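Local coordinates for subtilisin-like protein (Prochloron didemni, PDB 4H6V), which probably acts as a subtilisin-like serine endopeptidase, the protease domain of the larger PatA protein that matures patellamide precursor peptides, at residues A[22-27]-A[86-91]; A[33-38]-A[75-80]; A[55-60]-A[97-102]; A[147-152]-A[170-175]. All coordinates share one frame; numbering follows the deposited sequence.

Contact 1 (A[22-27]-A[86-91]); sequences VAILDG and GLIVPI
Leu87 N donates to Val22 O, and Leu87 O accepts from Ile24 N at 2.8 Å. Val89 repeats the pattern. Val89 N reaches Ile24 O at 2.9 Å, while the bond from Asp26 N to Val89 O is weak. Ile91 N closes the ladder on Asp26 O. Between the rungs, alpha hydrogens lean on carbonyl oxygens, as from Ala23 CA to Leu87 O at 3.1 Å. These bonds pair two parallel strands, 21-26 and 85-90, of the seven-stranded sheet of the subtilisin fold. Strand 21-26 carries the predicted charge-relay residue Asp26 at its C-terminal end. Asp26 OD1 accepts from Gly27 N at 2.7 Å through its anti lone pair, and OD2 bonds to Ser59. Apolar contacts fall on both sheet faces. On one face, Leu25 and Val89 lie side by side, with Leu25 CD1 3.6 Å from Val89 CB. Ile91 CD1 comes across to Leu25 CG, also at 3.6 Å. Ile91 CG1 is anti to the carbonyl carbon (chi1 -59°), and chi2 of -55° carries CD1 to the leucine. Leu25 also touches Ile108 and Ala111 of helix 101-113. Cutting Leu25 back to an alanine would probably leave Val89 and Ile91 without their shared partner and open a gap under that helix. On the other face, Ile88 CD1 lies 3.8 Å from Ile24 CG1, and Ile69 and Phe70 of helix 62-70 cover Ile24.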
loop_
_atom_site.group_PDB
_atom_site.type_symbol
_atom_site.label_atom_id
_atom_site.label_comp_id
_atom_site.label_asym_id
_atom_site.label_seq_id
_atom_site.Cartn_x
_atom_site.Cartn_y
_atom_site.Cartn_z
ATOM N N VAL A 22 0.174 -10.652 2.619
ATOM C CA VAL A 22 -0.128 -9.328 2.100
ATOM C C VAL A 22 -1.351 -9.406 1.180
ATOM O O VAL A 22 -1.353 -10.114 0.168
ATOM C CB VAL A 22 1.088 -8.733 1.335
ATOM C CG1 VAL A 22 0.770 -7.317 0.806
ATOM C CG2 VAL A 22 2.317 -8.731 2.219
ATOM N N ALA A 23 -2.404 -8.678 1.540
ATOM C CA ALA A 23 -3.638 -8.709 0.779
ATOM C C ALA A 23 -3.687 -7.538 -0.193
ATOM O O ALA A 23 -3.340 -6.410 0.172
ATOM C CB ALA A 23 -4.845 -8.657 1.728
ATOM N N ILE A 24 -4.087 -7.818 -1.431
ATOM C CA ILE A 24 -4.316 -6.766 -2.422
ATOM C C ILE A 24 -5.818 -6.617 -2.583
ATOM O O ILE A 24 -6.493 -7.535 -3.054
ATOM C CB ILE A 24 -3.718 -7.111 -3.830
ATOM C CG1 ILE A 24 -2.242 -7.529 -3.754
ATOM C CG2 ILE A 24 -3.948 -5.942 -4.811
ATOM C CD1 ILE A 24 -1.283 -6.429 -3.307
ATOM N N LEU A 25 -6.340 -5.461 -2.188
ATOM C CA LEU A 25 -7.764 -5.185 -2.336
ATOM C C LEU A 25 -7.934 -4.232 -3.512
ATOM O O LEU A 25 -7.499 -3.072 -3.459
ATOM C CB LEU A 25 -8.329 -4.588 -1.040
ATOM C CG LEU A 25 -8.778 -5.569 0.053
ATOM C CD1 LEU A 25 -7.670 -6.500 0.522
ATOM C CD2 LEU A 25 -9.328 -4.748 1.223
ATOM N N ASP A 26 -8.536 -4.734 -4.587
ATOM C CA ASP A 26 -8.571 -3.993 -5.841
ATOM C C ASP A 26 -9.566 -4.583 -6.824
ATOM O O ASP A 26 -10.298 -5.526 -6.499
ATOM C CB ASP A 26 -7.168 -3.978 -6.478
ATOM C CG ASP A 26 -6.830 -2.635 -7.119
ATOM O OD1 ASP A 26 -7.733 -2.032 -7.738
ATOM O OD2 ASP A 26 -5.669 -2.187 -7.015
ATOM N N GLY A 27 -9.585 -4.013 -8.026
ATOM C CA GLY A 27 -10.273 -4.607 -9.160
ATOM C C GLY A 27 -9.589 -5.876 -9.641
ATOM O O GLY A 27 -8.757 -6.444 -8.931
ATOM N N GLY A 86 0.528 -13.901 -1.002
ATOM C CA GLY A 86 -0.420 -12.895 -1.472
ATOM C C GLY A 86 -1.859 -13.351 -1.365
ATOM O O GLY A 86 -2.186 -14.489 -1.694
ATOM N N LEU A 87 -2.724 -12.449 -0.909
ATOM C CA LEU A 87 -4.159 -12.700 -0.881
ATOM C C LEU A 87 -4.815 -11.693 -1.811
ATOM O O LEU A 87 -4.797 -10.493 -1.541
ATOM C CB LEU A 87 -4.704 -12.526 0.542
ATOM C CG LEU A 87 -4.111 -13.421 1.632
ATOM C CD1 LEU A 87 -4.516 -12.933 3.028
ATOM C CD2 LEU A 87 -4.527 -14.877 1.412
ATOM N N ILE A 88 -5.359 -12.179 -2.918
ATOM C CA ILE A 88 -6.005 -11.310 -3.882
ATOM C C ILE A 88 -7.471 -11.242 -3.482
ATOM O O ILE A 88 -8.175 -12.253 -3.526
ATOM C CB ILE A 88 -5.824 -11.824 -5.338
ATOM C CG1 ILE A 88 -4.330 -11.984 -5.684
ATOM C CG2 ILE A 88 -6.561 -10.923 -6.349
ATOM C CD1 ILE A 88 -3.447 -10.775 -5.390
ATOM N N VAL A 89 -7.905 -10.056 -3.062
ATOM C CA VAL A 89 -9.269 -9.858 -2.564
ATOM C C VAL A 89 -10.035 -8.912 -3.498
ATOM O O VAL A 89 -9.716 -7.721 -3.575
ATOM C CB VAL A 89 -9.276 -9.298 -1.119
ATOM C CG1 VAL A 89 -10.716 -9.160 -0.593
ATOM C CG2 VAL A 89 -8.424 -10.173 -0.187
ATOM N N PRO A 90 -11.047 -9.439 -4.211
ATOM C CA PRO A 90 -11.836 -8.572 -5.085
ATOM C C PRO A 90 -12.745 -7.676 -4.251
ATOM O O PRO A 90 -13.365 -8.143 -3.288
ATOM C CB PRO A 90 -12.668 -9.554 -5.924
ATOM C CG PRO A 90 -12.624 -10.881 -5.184
ATOM C CD PRO A 90 -11.658 -10.770 -4.026
ATOM N N ILE A 91 -12.787 -6.394 -4.594
ATOM C CA ILE A 91 -13.667 -5.446 -3.909
ATOM C C ILE A 91 -14.941 -5.197 -4.735
ATOM O O ILE A 91 -15.757 -4.331 -4.406
ATOM C CB ILE A 91 -12.920 -4.120 -3.582
ATOM C CG1 ILE A 91 -11.713 -4.402 -2.689
ATOM C CG2 ILE A 91 -13.820 -3.146 -2.851
ATOM C CD1 ILE A 91 -12.057 -5.148 -1.414
#

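Contact 2 (A[33-38]-A[75-80]); sequences HPCFQG and TSVPGI
Cys35 and Thr75 make the tight part of this contact. Thr75 OG1 sits 3.4 Å from Cys35 CB, and Thr75 CB is 3.6 Å from Cys35 CA. The methyl CG2 of Thr75 also packs here, 3.8 Å from Pro34 O. Val77 adds an apolar touch, its CB 4.0 Å from Cys35 CB. Cys35 SG stands between its backbone N and carbonyl carbon (chi1 80°). There it lies over the centre of the Phe36 ring, 3.9 Å above the plane. Ser67 of helix 62-70 touches both Cys35 and Val77 and backs this side. The outer side, where Pro34 and Ser76 are exposed, is looser. Ser76 OG approaches the edge of the His33 ring in its plane, but stays 3.7 Å from His33 NE2. No hydrogen bond joins the two segments directly, but the backbone of Gln72 bonds to that of Cys35, and Gln72 O to Thr75 OG1. The contact joins the loop between strands 21-26 and 40-43 to the loop between helix 62-70 and strand 85-90, each held by its own turn. In 33-38 a short 3-10 turn is closed by Phe36 N on His33 O, and in 75-80 Val77 N donates to Thr75 OG1 at 3.3 Å, which makes an ST turn.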
loop_
_atom_site.group_PDB
_atom_site.type_symbol
_atom_site.label_atom_id
_atom_site.label_comp_id
_atom_site.label_asym_id
_atom_site.label_seq_id
_atom_site.Cartn_x
_atom_site.Cartn_y
_atom_site.Cartn_z
ATOM N N HIS A 33 -0.541 -13.647 -15.623
ATOM C CA HIS A 33 0.606 -12.912 -16.139
ATOM C C HIS A 33 1.898 -13.649 -15.761
ATOM O O HIS A 33 2.050 -14.077 -14.616
ATOM C CB HIS A 33 0.625 -11.478 -15.602
ATOM C CG HIS A 33 1.681 -10.630 -16.228
ATOM N ND1 HIS A 33 1.398 -9.695 -17.200
ATOM C CD2 HIS A 33 3.019 -10.590 -16.044
ATOM C CE1 HIS A 33 2.520 -9.114 -17.583
ATOM N NE2 HIS A 33 3.516 -9.633 -16.891
ATOM N N PRO A 34 2.838 -13.800 -16.719
ATOM C CA PRO A 34 4.033 -14.598 -16.454
ATOM C C PRO A 34 4.874 -14.128 -15.275
ATOM O O PRO A 34 5.640 -14.919 -14.725
ATOM C CB PRO A 34 4.824 -14.479 -17.769
ATOM C CG PRO A 34 3.763 -14.322 -18.790
ATOM C CD PRO A 34 2.763 -13.400 -18.138
ATOM N N CYS A 35 4.745 -12.865 -14.863
ATOM C CA CYS A 35 5.552 -12.409 -13.723
ATOM C C CYS A 35 5.109 -13.078 -12.409
ATOM O O CYS A 35 5.863 -13.102 -11.437
ATOM C CB CYS A 35 5.598 -10.879 -13.590
ATOM S SG CYS A 35 4.136 -10.147 -12.811
ATOM N N PHE A 36 3.909 -13.645 -12.415
ATOM C CA PHE A 36 3.392 -14.307 -11.219
ATOM C C PHE A 36 3.703 -15.797 -11.192
ATOM O O PHE A 36 3.281 -16.501 -10.258
ATOM C CB PHE A 36 1.880 -14.105 -11.085
ATOM C CG PHE A 36 1.466 -12.663 -10.915
ATOM C CD1 PHE A 36 1.942 -11.891 -9.862
ATOM C CD2 PHE A 36 0.587 -12.094 -11.818
ATOM C CE1 PHE A 36 1.538 -10.554 -9.709
ATOM C CE2 PHE A 36 0.167 -10.760 -11.675
ATOM C CZ PHE A 36 0.656 -9.990 -10.626
ATOM N N GLN A 37 4.438 -16.286 -12.192
ATOM C CA GLN A 37 4.809 -17.707 -12.196
ATOM C C GLN A 37 5.801 -18.027 -11.072
ATOM O O GLN A 37 6.962 -17.640 -11.130
ATOM C CB GLN A 37 5.352 -18.141 -13.560
ATOM C CG GLN A 37 5.651 -19.639 -13.636
ATOM C CD GLN A 37 4.406 -20.484 -13.845
ATOM O OE1 GLN A 37 3.387 -20.303 -13.172
ATOM N NE2 GLN A 37 4.485 -21.423 -14.784
ATOM N N GLY A 38 5.327 -18.717 -10.032
ATOM C CA GLY A 38 6.134 -18.952 -8.842
ATOM C C GLY A 38 5.723 -18.107 -7.652
ATOM O O GLY A 38 6.170 -18.335 -6.535
ATOM N N THR A 75 11.613 -12.608 -13.797
ATOM C CA THR A 75 10.559 -12.301 -14.740
ATOM C C THR A 75 10.630 -10.837 -15.168
ATOM O O THR A 75 11.528 -10.109 -14.766
ATOM C CB THR A 75 9.173 -12.521 -14.125
ATOM O OG1 THR A 75 8.945 -11.527 -13.114
ATOM C CG2 THR A 75 9.052 -13.921 -13.514
ATOM N N SER A 76 9.636 -10.427 -15.941
ATOM C CA SER A 76 9.562 -9.057 -16.459
ATOM C C SER A 76 9.293 -8.000 -15.375
ATOM O O SER A 76 9.489 -6.810 -15.618
ATOM C CB SER A 76 8.526 -8.972 -17.576
ATOM O OG SER A 76 7.240 -9.368 -17.142
ATOM N N VAL A 77 8.821 -8.433 -14.204
ATOM C CA VAL A 77 8.594 -7.511 -13.077
ATOM C C VAL A 77 9.176 -8.083 -11.791
ATOM O O VAL A 77 8.542 -8.900 -11.140
ATOM C CB VAL A 77 7.084 -7.199 -12.860
ATOM C CG1 VAL A 77 6.917 -6.107 -11.790
ATOM C CG2 VAL A 77 6.399 -6.797 -14.157
ATOM N N PRO A 78 10.393 -7.662 -11.412
ATOM C CA PRO A 78 10.914 -8.163 -10.136
ATOM C C PRO A 78 10.245 -7.452 -8.957
ATOM O O PRO A 78 10.427 -6.249 -8.747
ATOM C CB PRO A 78 12.407 -7.837 -10.209
ATOM C CG PRO A 78 12.679 -7.665 -11.684
ATOM C CD PRO A 78 11.446 -7.013 -12.209
ATOM N N GLY A 79 9.452 -8.207 -8.211
ATOM C CA GLY A 79 8.714 -7.649 -7.077
ATOM C C GLY A 79 9.575 -7.393 -5.858
ATOM O O GLY A 79 10.699 -7.896 -5.745
ATOM N N ILE A 80 9.022 -6.627 -4.924
ATOM C CA ILE A 80 9.700 -6.271 -3.684
ATOM C C ILE A 80 9.731 -7.449 -2.694
ATOM O O ILE A 80 10.752 -7.675 -2.028
ATOM C CB ILE A 80 8.993 -5.064 -3.017
ATOM C CG1 ILE A 80 8.996 -3.827 -3.945
ATOM C CG2 ILE A 80 9.610 -4.743 -1.664
ATOM C CD1 ILE A 80 10.301 -3.113 -4.077
#

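Contact 3 (A[55-60]-A[97-102]); sequences DGFMSA and RRITQL
The loop 55-60 runs toward His61, a predicted charge-relay residue just before helix 62-70 of this subtilisin-like domain, and here it packs on the turn that leads into helix 101-113. Met58 and Ile99 meet at about a right angle. Met58 CG is 3.6 Å from Ile99 CG1. The methionine chain bends at its last torsion (chi3 -68°), and this brings Met58 CE to 3.6 Å from Ile99 CG1. Phe57 reaches further along the turn. Its CB lies 4.0 Å from Ile99 CG2, and Ile99 O stands at the ring edge, 3.5 Å from Phe57 CD2. At the far end of the ring, Phe57 CZ is 3.6 Å from Gln101 CG. The ring and the Gln101 amide are nearly perpendicular, 86° apart. The polar link is indirect. One water accepts from Phe57 N at 2.9 Å and donates to Ile99 O at 2.7 Å. Replacing Phe57 with alanine would probably leave Gln101 CG without the ring it packs on and open a gap beside Ile99 O. Thr100 is the N-cap of helix 101-113. Gln101 OE1 accepts from Asp133 N, and Gln101 also touches Leu136 of helix 134-145. Phe57 packs against Val164 and Pro165 of helix 164-167, while Ile99 leans on Ile91, just past strand 85-90.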
loop_
_atom_site.group_PDB
_atom_site.type_symbol
_atom_site.label_atom_id
_atom_site.label_comp_id
_atom_site.label_asym_id
_atom_site.label_seq_id
_atom_site.Cartn_x
_atom_site.Cartn_y
_atom_site.Cartn_z
ATOM N N ASP A 55 -10.917 9.537 -8.770
ATOM C CA ASP A 55 -10.909 8.580 -7.659
ATOM C C ASP A 55 -11.882 7.391 -7.775
ATOM O O ASP A 55 -12.789 7.373 -8.611
ATOM C CB ASP A 55 -11.073 9.298 -6.296
ATOM C CG ASP A 55 -12.446 9.962 -6.111
ATOM O OD1 ASP A 55 -13.397 9.668 -6.868
ATOM O OD2 ASP A 55 -12.572 10.788 -5.177
ATOM N N GLY A 56 -11.640 6.399 -6.922
ATOM C CA GLY A 56 -12.497 5.233 -6.729
ATOM C C GLY A 56 -11.658 4.287 -5.891
ATOM O O GLY A 56 -10.432 4.377 -5.926
ATOM N N PHE A 57 -12.298 3.401 -5.132
ATOM C CA PHE A 57 -11.558 2.478 -4.260
ATOM C C PHE A 57 -10.766 1.430 -5.042
ATOM O O PHE A 57 -9.760 0.915 -4.546
ATOM C CB PHE A 57 -12.474 1.819 -3.226
ATOM C CG PHE A 57 -13.139 2.796 -2.308
ATOM C CD1 PHE A 57 -12.382 3.638 -1.501
ATOM C CD2 PHE A 57 -14.523 2.880 -2.253
ATOM C CE1 PHE A 57 -13.000 4.546 -0.646
ATOM C CE2 PHE A 57 -15.148 3.782 -1.406
ATOM C CZ PHE A 57 -14.386 4.619 -0.604
ATOM N N MET A 58 -11.213 1.123 -6.257
ATOM C CA MET A 58 -10.415 0.296 -7.172
ATOM C C MET A 58 -9.379 1.182 -7.844
ATOM O O MET A 58 -9.711 2.261 -8.332
ATOM C CB MET A 58 -11.293 -0.347 -8.251
ATOM C CG MET A 58 -12.225 -1.436 -7.764
ATOM S SD MET A 58 -12.932 -2.397 -9.138
ATOM C CE MET A 58 -14.003 -1.183 -9.926
ATOM N N SER A 59 -8.129 0.732 -7.879
ATOM C CA SER A 59 -7.055 1.490 -8.524
ATOM C C SER A 59 -7.127 1.518 -10.050
ATOM O O SER A 59 -6.490 2.366 -10.671
ATOM C CB SER A 59 -5.683 0.952 -8.101
ATOM O OG SER A 59 -5.390 -0.275 -8.747
ATOM N N ALA A 60 -7.889 0.593 -10.637
ATOM C CA ALA A 60 -7.924 0.347 -12.100
ATOM C C ALA A 60 -6.658 -0.357 -12.614
ATOM O O ALA A 60 -6.494 -0.547 -13.825
ATOM C CB ALA A 60 -8.215 1.649 -12.906
ATOM N N ARG A 97 -19.162 -1.732 -12.196
ATOM C CA ARG A 97 -19.983 -1.053 -11.190
ATOM C C ARG A 97 -19.129 -0.257 -10.196
ATOM O O ARG A 97 -18.036 -0.692 -9.816
ATOM C CB ARG A 97 -20.871 -2.091 -10.478
ATOM C CG ARG A 97 -21.306 -1.766 -9.048
ATOM C CD ARG A 97 -22.612 -0.987 -8.993
ATOM N NE ARG A 97 -23.286 -1.166 -7.706
ATOM C CZ ARG A 97 -23.091 -0.404 -6.629
ATOM N NH1 ARG A 97 -22.243 0.616 -6.663
ATOM N NH2 ARG A 97 -23.757 -0.663 -5.505
ATOM N N ARG A 98 -19.639 0.914 -9.804
ATOM C CA ARG A 98 -19.045 1.756 -8.760
ATOM C C ARG A 98 -18.855 0.964 -7.468
ATOM O O ARG A 98 -19.764 0.264 -7.016
ATOM C CB ARG A 98 -19.951 2.967 -8.490
ATOM C CG ARG A 98 -19.378 4.021 -7.531
ATOM C CD ARG A 98 -20.352 5.195 -7.325
ATOM N NE ARG A 98 -20.984 5.626 -8.574
ATOM C CZ ARG A 98 -20.427 6.447 -9.462
ATOM N NH1 ARG A 98 -19.215 6.952 -9.256
ATOM N NH2 ARG A 98 -21.086 6.766 -10.564
ATOM N N ILE A 99 -17.673 1.083 -6.874
ATOM C CA ILE A 99 -17.384 0.400 -5.622
ATOM C C ILE A 99 -17.748 1.280 -4.421
ATOM O O ILE A 99 -17.293 2.417 -4.317
ATOM C CB ILE A 99 -15.900 -0.048 -5.561
ATOM C CG1 ILE A 99 -15.599 -1.082 -6.662
ATOM C CG2 ILE A 99 -15.546 -0.586 -4.182
ATOM C CD1 ILE A 99 -16.673 -2.149 -6.868
ATOM N N THR A 100 -18.565 0.735 -3.523
ATOM C CA THR A 100 -19.037 1.461 -2.341
ATOM C C THR A 100 -18.152 1.219 -1.112
ATOM O O THR A 100 -17.316 0.311 -1.099
ATOM C CB THR A 100 -20.489 1.069 -1.988
ATOM O OG1 THR A 100 -20.545 -0.319 -1.624
ATOM C CG2 THR A 100 -21.422 1.322 -3.163
ATOM N N GLN A 101 -18.347 2.028 -0.073
ATOM C CA GLN A 101 -17.609 1.842 1.171
ATOM C C GLN A 101 -17.920 0.503 1.839
ATOM O O GLN A 101 -17.048 -0.077 2.488
ATOM C CB GLN A 101 -17.826 3.015 2.133
ATOM C CG GLN A 101 -17.190 4.315 1.636
ATOM C CD GLN A 101 -17.187 5.442 2.663
ATOM O OE1 GLN A 101 -17.121 5.213 3.873
ATOM N NE2 GLN A 101 -17.234 6.672 2.174
ATOM N N LEU A 102 -19.146 0.007 1.665
ATOM C CA LEU A 102 -19.511 -1.312 2.191
ATOM C C LEU A 102 -18.810 -2.431 1.418
ATOM O O LEU A 102 -18.391 -3.425 2.018
ATOM C CB LEU A 102 -21.036 -1.524 2.200
ATOM C CG LEU A 102 -21.564 -2.901 2.627
ATOM C CD1 LEU A 102 -21.212 -3.214 4.077
ATOM C CD2 LEU A 102 -23.081 -3.025 2.393
HETATM O O HOH W 1 -15.184 3.806 -5.294
#

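Contact 4 (A[147-152]-A[170-175]); sequences NVLLVA and AVLAVG
Ala152 O takes the shortest direct hydrogen bond of this pair, from Val174 N at 2.9 Å, and the alpha carbon of Ala173 leans on the same oxygen. The bond joins strands 149-153 and 172-177, parallel neighbours in the central sheet of the subtilisin fold. Leu172 uses both its polar backbone atoms. Leu172 N donates to Leu150 O at 3.0 Å in a nearly straight bond (172° at the hydrogen). Leu172 O accepts from Ala152 N at the same length. Before the direct ladder starts, a water accepts from Leu150 N of the first strand and donates, at 2.7 Å, to Ala170 O in the loop before the second. Side chains pack on both faces. On one, Leu150 and Val171 lie side by side, and Val171 CG1 sits 4.0 Å from both Leu150 CD2 and Ala152 CB. Val140 of helix 134-145 covers Val171. The other face carries Leu149, Val151, Leu172 and Val174. Helix 220-240 touches the last three, with Val227 on Leu172 and Val174, and helix 247-257 touches Leu149. With chi1 at 176° and chi2 at 55°, Leu149 turns CD1 to 4.1 Å from Leu172 CB. The closest side-chain approach on this face is Val151 CG1 to Val174 CG2, at 3.6 Å.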
loop_
_atom_site.group_PDB
_atom_site.type_symbol
_atom_site.label_atom_id
_atom_site.label_comp_id
_atom_site.label_asym_id
_atom_site.label_seq_id
_atom_site.Cartn_x
_atom_site.Cartn_y
_atom_site.Cartn_z
ATOM N N ASN A 147 -4.144 -6.062 14.906
ATOM C CA ASN A 147 -2.769 -5.766 14.512
ATOM C C ASN A 147 -2.536 -6.096 13.038
ATOM O O ASN A 147 -1.616 -6.854 12.690
ATOM C CB ASN A 147 -1.756 -6.512 15.395
ATOM C CG ASN A 147 -0.373 -5.903 15.338
ATOM O OD1 ASN A 147 -0.126 -4.964 14.578
ATOM N ND2 ASN A 147 0.543 -6.432 16.141
ATOM N N VAL A 148 -3.396 -5.536 12.192
ATOM C CA VAL A 148 -3.270 -5.653 10.742
ATOM C C VAL A 148 -2.967 -4.255 10.222
ATOM O O VAL A 148 -3.640 -3.286 10.593
ATOM C CB VAL A 148 -4.558 -6.220 10.098
ATOM C CG1 VAL A 148 -4.458 -6.277 8.556
ATOM C CG2 VAL A 148 -4.863 -7.605 10.654
ATOM N N LEU A 149 -1.941 -4.147 9.384
ATOM C CA LEU A 149 -1.564 -2.857 8.820
ATOM C C LEU A 149 -2.269 -2.566 7.492
ATOM O O LEU A 149 -2.060 -3.256 6.498
ATOM C CB LEU A 149 -0.040 -2.748 8.656
ATOM C CG LEU A 149 0.479 -1.467 7.981
ATOM C CD1 LEU A 149 -0.011 -0.189 8.691
ATOM C CD2 LEU A 149 2.000 -1.500 7.892
ATOM N N LEU A 150 -3.096 -1.524 7.484
ATOM C CA LEU A 150 -3.686 -1.037 6.246
ATOM C C LEU A 150 -2.777 0.033 5.634
ATOM O O LEU A 150 -2.364 0.976 6.308
ATOM C CB LEU A 150 -5.093 -0.475 6.509
ATOM C CG LEU A 150 -6.033 -0.636 5.311
ATOM C CD1 LEU A 150 -7.448 -0.846 5.780
ATOM C CD2 LEU A 150 -5.923 0.580 4.395
ATOM N N VAL A 151 -2.436 -0.146 4.356
ATOM C CA VAL A 151 -1.576 0.793 3.627
ATOM C C VAL A 151 -2.399 1.287 2.436
ATOM O O VAL A 151 -2.867 0.481 1.629
ATOM C CB VAL A 151 -0.267 0.097 3.112
ATOM C CG1 VAL A 151 0.656 1.100 2.457
ATOM C CG2 VAL A 151 0.476 -0.614 4.258
ATOM N N ALA A 152 -2.583 2.605 2.332
ATOM C CA ALA A 152 -3.526 3.175 1.374
ATOM C C ALA A 152 -3.007 4.418 0.653
ATOM O O ALA A 152 -2.295 5.226 1.226
ATOM C CB ALA A 152 -4.875 3.464 2.061
ATOM N N ALA A 170 -4.704 4.892 12.337
ATOM C CA ALA A 170 -3.723 3.793 12.277
ATOM C C ALA A 170 -3.417 3.303 10.856
ATOM O O ALA A 170 -2.654 2.347 10.679
ATOM C CB ALA A 170 -4.138 2.622 13.175
ATOM N N VAL A 171 -4.012 3.944 9.855
ATOM C CA VAL A 171 -3.677 3.664 8.448
ATOM C C VAL A 171 -2.361 4.340 8.071
ATOM O O VAL A 171 -2.066 5.440 8.528
ATOM C CB VAL A 171 -4.819 4.097 7.485
ATOM C CG1 VAL A 171 -4.401 3.938 6.006
ATOM C CG2 VAL A 171 -6.067 3.283 7.755
ATOM N N LEU A 172 -1.559 3.663 7.246
ATOM C CA LEU A 172 -0.363 4.269 6.697
ATOM C C LEU A 172 -0.690 4.811 5.303
ATOM O O LEU A 172 -0.897 4.045 4.358
ATOM C CB LEU A 172 0.786 3.251 6.662
ATOM C CG LEU A 172 2.151 3.708 6.152
ATOM C CD1 LEU A 172 2.697 4.900 6.917
ATOM C CD2 LEU A 172 3.118 2.539 6.256
ATOM N N ALA A 173 -0.808 6.135 5.205
ATOM C CA ALA A 173 -1.104 6.810 3.944
ATOM C C ALA A 173 0.175 6.944 3.138
ATOM O O ALA A 173 1.243 7.179 3.708
ATOM C CB ALA A 173 -1.718 8.186 4.215
ATOM N N VAL A 174 0.082 6.759 1.818
ATOM C CA VAL A 174 1.277 6.777 0.970
ATOM C C VAL A 174 1.127 7.783 -0.160
ATOM O O VAL A 174 0.232 7.665 -1.005
ATOM C CB VAL A 174 1.611 5.378 0.387
ATOM C CG1 VAL A 174 2.895 5.455 -0.446
ATOM C CG2 VAL A 174 1.756 4.348 1.510
ATOM N N GLY A 175 2.002 8.783 -0.142
ATOM C CA GLY A 175 2.100 9.763 -1.221
ATOM C C GLY A 175 3.193 9.371 -2.202
ATOM O O GLY A 175 3.945 8.423 -1.953
HETATM O O HOH W 2 -3.728 0.103 9.675
#

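How the contacts relate
Contacts 1 and 4 share the seven-stranded parallel sheet, with centres about 15 Å apart and strand 118-121 between them. Contact 3 adjoins contact 1, with centres about 13 Å apart. The hydrogen bond of Asp26 to Ser59 joins them, and Ile91 CG2 meets Ile99 CG2 at 3.4 Å. In the predicted charge relay, the Asp26 side chain is about 6 Å from those of His61 and Ser221, and about 4 Å from that of Met58. Contact 2 is more remote. Its centre lies about 17 Å from that of contact 1 (nearest atoms about 7 Å apart, no touch) and about 26 Å from that of contact 3. The His33 side chain is about 12 Å from that of His61.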